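Local structure of aspartate aminotransferase, mitochondrial (Trypanosoma brucei brucei, 4W5K) at residues F46-V51 with K311-R316; D109-F114 with N236-Q241; L257-A262 with K268-Q273. The protein probably transfers the amino group of aspartate to 2-oxoglutarate with pyridoxal 5'-phosphate as cofactor, working as a homodimer. The protein carries 1 engineered substitution. All coordinates share one frame; numbering follows the deposited sequence. Where two conformers were deposited one is given.

Interaction 1 (F46-V51 with K311-R316); sequences FVLECV and KQMSSR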
loop_
_atom_site.group_PDB
_atom_site.type_symbol
_atom_site.label_atom_id
_atom_site.label_comp_id
_atom_site.label_asym_id
_atom_site.label_seq_id
_atom_site.Cartn_x
_atom_site.Cartn_y
_atom_site.Cartn_z
ATOM N N PHE A 46 3.358 9.516 -20.025
ATOM C CA PHE A 46 3.178 8.571 -21.116
ATOM C C PHE A 46 2.463 7.338 -20.627
ATOM O O PHE A 46 3.012 6.532 -19.877
ATOM C CB PHE A 46 4.543 8.214 -21.735
ATOM C CG PHE A 46 4.488 7.100 -22.744
ATOM C CD1 PHE A 46 3.666 7.197 -23.865
ATOM C CD2 PHE A 46 5.299 5.981 -22.600
ATOM C CE1 PHE A 46 3.626 6.176 -24.808
ATOM C CE2 PHE A 46 5.263 4.952 -23.541
ATOM C CZ PHE A 46 4.414 5.054 -24.645
ATOM N N VAL A 47 1.196 7.218 -21.007
ATOM C CA VAL A 47 0.414 6.022 -20.693
ATOM C C VAL A 47 0.572 5.060 -21.864
ATOM O O VAL A 47 0.269 5.417 -23.002
ATOM C CB VAL A 47 -1.085 6.346 -20.492
ATOM C CG1 VAL A 47 -1.865 5.064 -20.193
ATOM C CG2 VAL A 47 -1.275 7.337 -19.354
ATOM N N LEU A 48 1.089 3.866 -21.595
ATOM C CA LEU A 48 1.377 2.899 -22.651
ATOM C C LEU A 48 0.112 2.409 -23.355
ATOM O O LEU A 48 -0.933 2.199 -22.715
ATOM C CB LEU A 48 2.148 1.704 -22.074
ATOM C CG LEU A 48 3.662 1.891 -21.844
ATOM C CD1 LEU A 48 3.955 2.900 -20.722
ATOM C CD2 LEU A 48 4.311 0.561 -21.522
ATOM N N GLU A 49 0.208 2.213 -24.672
ATOM C CA GLU A 49 -0.944 1.718 -25.426
ATOM C C GLU A 49 -1.350 0.330 -24.936
ATOM O O GLU A 49 -2.532 0.026 -24.847
ATOM C CB GLU A 49 -0.644 1.687 -26.921
ATOM C CG GLU A 49 -0.407 3.065 -27.507
ATOM C CD GLU A 49 -1.651 3.916 -27.462
ATOM O OE1 GLU A 49 -2.723 3.398 -27.831
ATOM O OE2 GLU A 49 -1.568 5.087 -27.034
ATOM N N CYS A 50 -0.372 -0.501 -24.590
ATOM C CA CYS A 50 -0.707 -1.825 -24.056
ATOM C C CYS A 50 -1.475 -1.717 -22.735
ATOM O O CYS A 50 -2.337 -2.545 -22.455
ATOM C CB CYS A 50 0.546 -2.694 -23.878
ATOM S SG CYS A 50 1.798 -2.083 -22.775
ATOM N N VAL A 51 -1.171 -0.702 -21.933
ATOM C CA VAL A 51 -1.893 -0.489 -20.678
ATOM C C VAL A 51 -3.332 -0.005 -20.954
ATOM O O VAL A 51 -4.279 -0.437 -20.301
ATOM C CB VAL A 51 -1.097 0.493 -19.773
ATOM C CG1 VAL A 51 -1.889 0.922 -18.560
ATOM C CG2 VAL A 51 0.205 -0.188 -19.299
ATOM N N LYS A 311 11.059 -0.571 -25.867
ATOM C CA LYS A 311 12.154 -0.146 -26.715
ATOM C C LYS A 311 12.005 1.325 -27.109
ATOM O O LYS A 311 13.002 2.035 -27.215
ATOM C CB LYS A 311 12.262 -1.044 -27.950
ATOM C CG LYS A 311 12.878 -2.405 -27.633
ATOM C CD LYS A 311 13.067 -3.265 -28.874
ATOM C CE LYS A 311 13.338 -4.721 -28.511
ATOM N NZ LYS A 311 14.568 -4.905 -27.684
ATOM N N GLN A 312 10.774 1.790 -27.326
ATOM C CA GLN A 312 10.574 3.208 -27.617
ATOM C C GLN A 312 11.063 4.081 -26.459
ATOM O O GLN A 312 11.754 5.069 -26.701
ATOM C CB GLN A 312 9.097 3.525 -27.910
ATOM C CG GLN A 312 8.576 2.941 -29.196
ATOM C CD GLN A 312 7.061 3.092 -29.369
ATOM O OE1 GLN A 312 6.309 3.286 -28.406
ATOM N NE2 GLN A 312 6.612 2.982 -30.603
ATOM N N MET A 313 10.699 3.728 -25.221
ATOM C CA MET A 313 11.131 4.495 -24.051
ATOM C C MET A 313 12.662 4.453 -23.878
ATOM O O MET A 313 13.316 5.498 -23.728
ATOM C CB MET A 313 10.433 3.979 -22.778
ATOM C CG MET A 313 8.960 4.322 -22.756
ATOM S SD MET A 313 8.193 3.783 -21.185
ATOM C CE MET A 313 8.275 2.005 -21.386
ATOM N N SER A 314 13.226 3.253 -23.930
ATOM C CA SER A 314 14.665 3.086 -23.671
ATOM C C SER A 314 15.476 3.756 -24.777
ATOM O O SER A 314 16.496 4.379 -24.497
ATOM C CB SER A 314 15.042 1.604 -23.532
ATOM O OG SER A 314 14.876 0.902 -24.756
ATOM N N SER A 315 15.017 3.657 -26.023
ATOM C CA SER A 315 15.704 4.292 -27.144
ATOM C C SER A 315 15.674 5.810 -27.040
ATOM O O SER A 315 16.646 6.497 -27.406
ATOM C CB SER A 315 15.087 3.859 -28.478
ATOM O OG SER A 315 15.421 2.520 -28.786
ATOM N N ARG A 316 14.557 6.359 -26.558
ATOM C CA ARG A 316 14.476 7.824 -26.465
ATOM C C ARG A 316 15.454 8.345 -25.423
ATOM O O ARG A 316 16.125 9.350 -25.643
ATOM C CB ARG A 316 13.064 8.333 -26.118
ATOM C CG ARG A 316 12.953 9.852 -26.334
ATOM C CD ARG A 316 11.624 10.452 -25.848
ATOM N NE ARG A 316 11.616 10.712 -24.406
ATOM C CZ ARG A 316 12.262 11.715 -23.814
ATOM N NH1 ARG A 316 12.170 11.880 -22.504
ATOM N NH2 ARG A 316 13.013 12.566 -24.534
#
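F46 brings one side of its ring against the thioether arm of M313, and this pair is the tight part of the contact. CE2 of F46 lies 3.8 Å from CG of M313, which meets the ring obliquely. SD of M313 sits in the ring plane at the edge, 5.0 Å from the centroid of the F46 ring, a Met-aromatic contact. The M313 chain runs extended to its sulfur and then bends at chi3 (-69°), and this last turn carries CE away from the ring to L48, whose CD2 is 4.2 Å distant. A face of the F46 ring is covered from within its own segment by CA of L48, toward the rim. Y38 and F215 also touch M313. The other side is looser: Q312 is exposed, and its OE1 stays 4.6 Å from CZ of F46. Beyond L48, the short helix is tied to helix 300-331 by polar bonds, with the backbone N atoms of E49 and C50 each donating to the E309 carboxylate. The arrangement is that of a helix N-terminus, with L48 at the N-cap position and an acidic side chain receiving the first N-H groups, set next to a Met-aromatic contact in the aminotransferase fold.

Interaction 2 (D109-F114 with N236-Q241); sequences DLLNRF and NLIVAQ
F114 lays the CD2-CE2 side of its ring along the side chain of N236, with CE2 3.8 Å from CB and CD2 3.8 Å from CG of N236. The two side chains run past each other in opposite directions, and the amide plane is turned 45° from the ring, so they meet neither stacked nor at a right angle. Dispersion rather than hydrogen bonding joins them; the amide spends its ND2 on the backbone O of S260 in the neighbouring strand, which helps to fix the rotation of the group beside the ring. Farther round the ring, I238 comes up at the edge, its CG1 near the ring plane and 3.7 Å from CZ of F114. The F114 side chain takes the crowded position between its backbone N and carbonyl carbon (chi1 62°), where the ring reaches back over its own turn: the carbonyl O of L111 lies 3.9 Å above one face, offset toward the rim. L111 completes the contact from the other end of that turn, crossing I238 obliquely with CD2 3.7 Å from CD1. The CD1 methyl of I238 is thus shared, since CZ of F114 is also close, at 3.9 Å. I259 of strand 255-260 touches F114 as well, and I205 and F207 of strand 205-210 touch I238. Here L111 and F114, near the end of helix 99-110, pack on the start of strand 238-242 and the residues leading into it, a helix-on-sheet layer of the large, PLP-binding domain of fold-type I aminotransferases.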
loop_
_atom_site.group_PDB
_atom_site.type_symbol
_atom_site.label_atom_id
_atom_site.label_comp_id
_atom_site.label_asym_id
_atom_site.label_seq_id
_atom_site.Cartn_x
_atom_site.Cartn_y
_atom_site.Cartn_z
ATOM N N ASP A 109 11.944 -6.690 6.076
ATOM C CA ASP A 109 11.288 -7.174 7.286
ATOM C C ASP A 109 11.298 -8.704 7.389
ATOM O O ASP A 109 11.143 -9.256 8.492
ATOM C CB ASP A 109 9.824 -6.668 7.350
ATOM C CG ASP A 109 9.712 -5.230 7.884
ATOM O OD1 ASP A 109 10.562 -4.824 8.694
ATOM O OD2 ASP A 109 8.743 -4.511 7.525
ATOM N N LEU A 110 11.451 -9.385 6.258
ATOM C CA LEU A 110 11.473 -10.844 6.221
ATOM C C LEU A 110 12.883 -11.417 6.495
ATOM O O LEU A 110 13.004 -12.586 6.843
ATOM C CB LEU A 110 10.995 -11.360 4.863
ATOM C CG LEU A 110 10.748 -12.868 4.811
ATOM C CD1 LEU A 110 9.577 -13.251 5.734
ATOM C CD2 LEU A 110 10.500 -13.295 3.370
ATOM N N LEU A 111 13.915 -10.598 6.359
ATOM C CA LEU A 111 15.281 -11.142 6.324
ATOM C C LEU A 111 15.654 -11.971 7.551
ATOM O O LEU A 111 16.395 -12.960 7.420
ATOM C CB LEU A 111 16.328 -10.025 6.144
ATOM C CG LEU A 111 16.280 -9.357 4.765
ATOM C CD1 LEU A 111 17.304 -8.261 4.648
ATOM C CD2 LEU A 111 16.515 -10.384 3.662
ATOM N N ASN A 112 15.128 -11.620 8.723
ATOM C CA ASN A 112 15.558 -12.350 9.915
ATOM C C ASN A 112 14.953 -13.750 10.007
ATOM O O ASN A 112 15.336 -14.514 10.874
ATOM C CB ASN A 112 15.285 -11.560 11.205
ATOM C CG ASN A 112 13.814 -11.305 11.459
ATOM O OD1 ASN A 112 12.965 -11.697 10.688
ATOM N ND2 ASN A 112 13.521 -10.637 12.557
ATOM N N ARG A 113 14.083 -14.103 9.072
ATOM C CA ARG A 113 13.594 -15.480 8.941
ATOM C C ARG A 113 14.627 -16.400 8.311
ATOM O O ARG A 113 14.538 -17.617 8.443
ATOM C CB ARG A 113 12.318 -15.513 8.084
ATOM C CG ARG A 113 11.020 -15.295 8.827
ATOM C CD ARG A 113 11.041 -14.184 9.855
ATOM N NE ARG A 113 9.887 -14.355 10.732
ATOM C CZ ARG A 113 9.677 -13.729 11.891
ATOM N NH1 ARG A 113 10.544 -12.838 12.359
ATOM N NH2 ARG A 113 8.582 -14.008 12.596
ATOM N N PHE A 114 15.619 -15.845 7.599
ATOM C CA PHE A 114 16.549 -16.733 6.946
ATOM C C PHE A 114 17.994 -16.227 6.870
ATOM O O PHE A 114 18.856 -16.945 6.397
ATOM C CB PHE A 114 16.041 -17.093 5.544
ATOM C CG PHE A 114 15.893 -15.917 4.592
ATOM C CD1 PHE A 114 14.734 -15.150 4.572
ATOM C CD2 PHE A 114 16.910 -15.620 3.681
ATOM C CE1 PHE A 114 14.580 -14.075 3.685
ATOM C CE2 PHE A 114 16.772 -14.542 2.771
ATOM C CZ PHE A 114 15.610 -13.770 2.773
ATOM N N ASN A 236 19.950 -18.446 -1.012
ATOM C CA ASN A 236 18.849 -17.485 -0.983
ATOM C C ASN A 236 19.195 -16.216 -1.737
ATOM O O ASN A 236 20.209 -15.575 -1.436
ATOM C CB ASN A 236 18.477 -17.105 0.459
ATOM C CG ASN A 236 18.134 -18.301 1.316
ATOM O OD1 ASN A 236 18.950 -18.765 2.117
ATOM N ND2 ASN A 236 16.926 -18.812 1.157
ATOM N N LEU A 237 18.336 -15.862 -2.700
ATOM C CA LEU A 237 18.358 -14.590 -3.410
ATOM C C LEU A 237 17.038 -13.833 -3.188
ATOM O O LEU A 237 15.976 -14.443 -3.225
ATOM C CB LEU A 237 18.574 -14.826 -4.910
ATOM C CG LEU A 237 18.115 -13.723 -5.876
ATOM C CD1 LEU A 237 19.113 -12.551 -5.852
ATOM C CD2 LEU A 237 17.987 -14.275 -7.309
ATOM N N ILE A 238 17.110 -12.521 -2.953
ATOM C CA ILE A 238 15.909 -11.695 -2.821
ATOM C C ILE A 238 15.843 -10.759 -4.020
ATOM O O ILE A 238 16.868 -10.207 -4.413
ATOM C CB ILE A 238 15.913 -10.848 -1.532
ATOM C CG1 ILE A 238 16.188 -11.730 -0.315
ATOM C CG2 ILE A 238 14.563 -10.099 -1.346
ATOM C CD1 ILE A 238 17.524 -11.483 0.291
ATOM N N VAL A 239 14.651 -10.584 -4.593
ATOM C CA VAL A 239 14.483 -9.645 -5.700
ATOM C C VAL A 239 13.276 -8.745 -5.435
ATOM O O VAL A 239 12.180 -9.258 -5.198
ATOM C CB VAL A 239 14.263 -10.353 -7.052
ATOM C CG1 VAL A 239 14.176 -9.308 -8.182
ATOM C CG2 VAL A 239 15.410 -11.337 -7.352
ATOM N N ALA A 240 13.490 -7.421 -5.450
ATOM C CA ALA A 240 12.403 -6.444 -5.360
ATOM C C ALA A 240 12.156 -5.942 -6.768
ATOM O O ALA A 240 13.049 -5.351 -7.386
ATOM C CB ALA A 240 12.771 -5.282 -4.434
ATOM N N GLN A 241 10.960 -6.213 -7.284
ATOM C CA GLN A 241 10.656 -5.968 -8.686
ATOM C C GLN A 241 9.580 -4.879 -8.824
ATOM O O GLN A 241 8.463 -5.034 -8.333
ATOM C CB GLN A 241 10.205 -7.297 -9.340
ATOM C CG GLN A 241 9.703 -7.207 -10.758
ATOM C CD GLN A 241 9.262 -8.561 -11.282
ATOM O OE1 GLN A 241 8.743 -9.385 -10.522
ATOM N NE2 GLN A 241 9.413 -8.783 -12.591
#

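Interaction 3 (L257-A262 with K268-Q273); sequences LHISTA and KRLVSQ
L270 carries the helical side of this contact with one methyl, CD1, which meets both I259 and T261 of the strand segment. Along the helix, L270 is the residue that turns toward the strand, its CG anti to the carbonyl carbon (chi1 -75°) and its chain extended beyond (chi2 -170°), and this extension brings CD1 up to both methyls, which face it from the same side. CD1 lies 3.7 Å from CG2 of I259, the side chains crossing at about a right angle. It is 3.6 Å from CG2 of T261, where the two side chains slide past each other in opposite directions. T261 offers its methyl to the leucine, while its OG1 makes a weak hydrogen bond to the backbone N of S263. After L270 comes V271, which packs with L270 on A93 of strand 92-97. The contact is buried and made through methyl groups alone, joining the end of strand 255-260 and the residue after it to the helix that follows in the chain. Helix 264-282 rests on this strand and on strand 92-97, the edge of the sheet within this chain, while L110 of helix 99-110 reaches I259 from alongside.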
loop_
_atom_site.group_PDB
_atom_site.type_symbol
_atom_site.label_atom_id
_atom_site.label_comp_id
_atom_site.label_asym_id
_atom_site.label_seq_id
_atom_site.Cartn_x
_atom_site.Cartn_y
_atom_site.Cartn_z
ATOM N N LEU A 257 7.787 -9.182 -4.920
ATOM C CA LEU A 257 8.926 -9.608 -4.125
ATOM C C LEU A 257 9.142 -11.097 -4.332
ATOM O O LEU A 257 8.179 -11.857 -4.336
ATOM C CB LEU A 257 8.671 -9.288 -2.650
ATOM C CG LEU A 257 9.645 -9.886 -1.635
ATOM C CD1 LEU A 257 11.042 -9.297 -1.837
ATOM C CD2 LEU A 257 9.150 -9.544 -0.255
ATOM N N HIS A 258 10.404 -11.529 -4.474
ATOM C CA HIS A 258 10.725 -12.939 -4.707
ATOM C C HIS A 258 11.866 -13.325 -3.787
ATOM O O HIS A 258 12.841 -12.572 -3.713
ATOM C CB HIS A 258 11.158 -13.185 -6.165
ATOM C CG HIS A 258 10.206 -12.621 -7.173
ATOM N ND1 HIS A 258 8.992 -13.209 -7.470
ATOM C CD2 HIS A 258 10.305 -11.529 -7.970
ATOM C CE1 HIS A 258 8.383 -12.496 -8.405
ATOM N NE2 HIS A 258 9.159 -11.467 -8.721
ATOM N N ILE A 259 11.736 -14.444 -3.080
ATOM C CA ILE A 259 12.848 -15.003 -2.313
ATOM C C ILE A 259 13.071 -16.461 -2.693
ATOM O O ILE A 259 12.209 -17.310 -2.492
ATOM C CB ILE A 259 12.632 -14.939 -0.769
ATOM C CG1 ILE A 259 12.235 -13.521 -0.309
ATOM C CG2 ILE A 259 13.889 -15.489 -0.040
ATOM C CD1 ILE A 259 10.708 -13.346 -0.167
ATOM N N SER A 260 14.248 -16.773 -3.212
ATOM C CA SER A 260 14.553 -18.172 -3.500
ATOM C C SER A 260 14.996 -18.901 -2.244
ATOM O O SER A 260 15.547 -18.303 -1.325
ATOM C CB SER A 260 15.631 -18.301 -4.572
ATOM O OG SER A 260 16.881 -17.815 -4.111
ATOM N N THR A 261 14.704 -20.195 -2.211
ATOM C CA THR A 261 14.999 -21.051 -1.073
ATOM C C THR A 261 15.445 -22.418 -1.554
ATOM O O THR A 261 15.479 -22.695 -2.751
ATOM C CB THR A 261 13.765 -21.232 -0.151
ATOM O OG1 THR A 261 12.796 -22.057 -0.805
ATOM C CG2 THR A 261 13.163 -19.900 0.218
ATOM N N ALA A 262 15.783 -23.297 -0.624
ATOM C CA ALA A 262 16.247 -24.618 -1.016
ATOM C C ALA A 262 15.141 -25.567 -1.494
ATOM O O ALA A 262 15.439 -26.595 -2.100
ATOM C CB ALA A 262 17.000 -25.268 0.139
ATOM N N LYS A 268 7.174 -22.200 0.924
ATOM C CA LYS A 268 5.833 -22.100 1.509
ATOM C C LYS A 268 5.887 -21.488 2.893
ATOM O O LYS A 268 5.047 -20.644 3.230
ATOM C CB LYS A 268 5.159 -23.460 1.580
ATOM C CG LYS A 268 4.806 -24.083 0.242
ATOM C CD LYS A 268 4.263 -25.492 0.488
ATOM C CE LYS A 268 4.601 -26.472 -0.633
ATOM N NZ LYS A 268 3.667 -26.381 -1.793
ATOM N N ARG A 269 6.859 -21.915 3.708
ATOM C CA ARG A 269 6.998 -21.324 5.039
ATOM C C ARG A 269 7.290 -19.822 4.928
ATOM O O ARG A 269 6.767 -19.049 5.723
ATOM C CB ARG A 269 8.097 -22.009 5.866
ATOM C CG ARG A 269 7.930 -23.506 6.045
ATOM C CD ARG A 269 6.871 -23.897 7.090
ATOM N NE ARG A 269 6.684 -25.348 7.083
ATOM C CZ ARG A 269 6.407 -26.092 8.153
ATOM N NH1 ARG A 269 6.281 -25.539 9.354
ATOM N NH2 ARG A 269 6.255 -27.403 8.018
ATOM N N LEU A 270 8.097 -19.395 3.947
ATOM C CA LEU A 270 8.345 -17.961 3.804
ATOM C C LEU A 270 7.093 -17.215 3.301
ATOM O O LEU A 270 6.852 -16.075 3.709
ATOM C CB LEU A 270 9.542 -17.680 2.863
ATOM C CG LEU A 270 10.929 -17.956 3.446
ATOM C CD1 LEU A 270 12.003 -17.393 2.489
ATOM C CD2 LEU A 270 11.098 -17.350 4.811
ATOM N N VAL A 271 6.299 -17.826 2.422
ATOM C CA VAL A 271 5.093 -17.122 1.936
ATOM C C VAL A 271 4.130 -16.908 3.109
ATOM O O VAL A 271 3.512 -15.855 3.215
ATOM C CB VAL A 271 4.383 -17.868 0.772
ATOM C CG1 VAL A 271 2.992 -17.269 0.469
ATOM C CG2 VAL A 271 5.226 -17.776 -0.499
ATOM N N SER A 272 4.030 -17.880 4.011
ATOM C CA SER A 272 3.198 -17.678 5.194
ATOM C C SER A 272 3.715 -16.532 6.042
ATOM O O SER A 272 2.937 -15.777 6.642
ATOM C CB SER A 272 3.145 -18.953 6.038
ATOM O OG SER A 272 2.543 -19.994 5.298
ATOM N N GLN A 273 5.035 -16.418 6.134
ATOM C CA GLN A 273 5.619 -15.346 6.927
ATOM C C GLN A 273 5.440 -14.001 6.236
ATOM O O GLN A 273 5.315 -12.975 6.906
ATOM C CB GLN A 273 7.102 -15.622 7.210
ATOM C CG GLN A 273 7.335 -16.738 8.223
ATOM C CD GLN A 273 6.793 -16.420 9.614
ATOM O OE1 GLN A 273 7.065 -15.352 10.190
ATOM N NE2 GLN A 273 6.016 -17.356 10.161
#

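Interactions 2 and 3 hold adjoining parts of one sheet: strands 238-242 and 255-260 are antiparallel neighbours in the mixed sheet, and their contact centres lie 8 Å apart. They meet directly, L237 N lying 2.8 Å from S260 OG in a probable hydrogen bond. Interaction 3 is fully buried and made through methyl groups alone, whereas interaction 2 is partly buried and mixes an aromatic ring with an amide. Interaction 1 stands apart, its centre 31 Å from that of interaction 2 and on the opposite side of the chain's centre. Also buried, it has the residues leading into helix 49-52 meet helix 300-331 through a sulfur-aromatic and an apolar contact, close to the second subunit, which neither other contact touches.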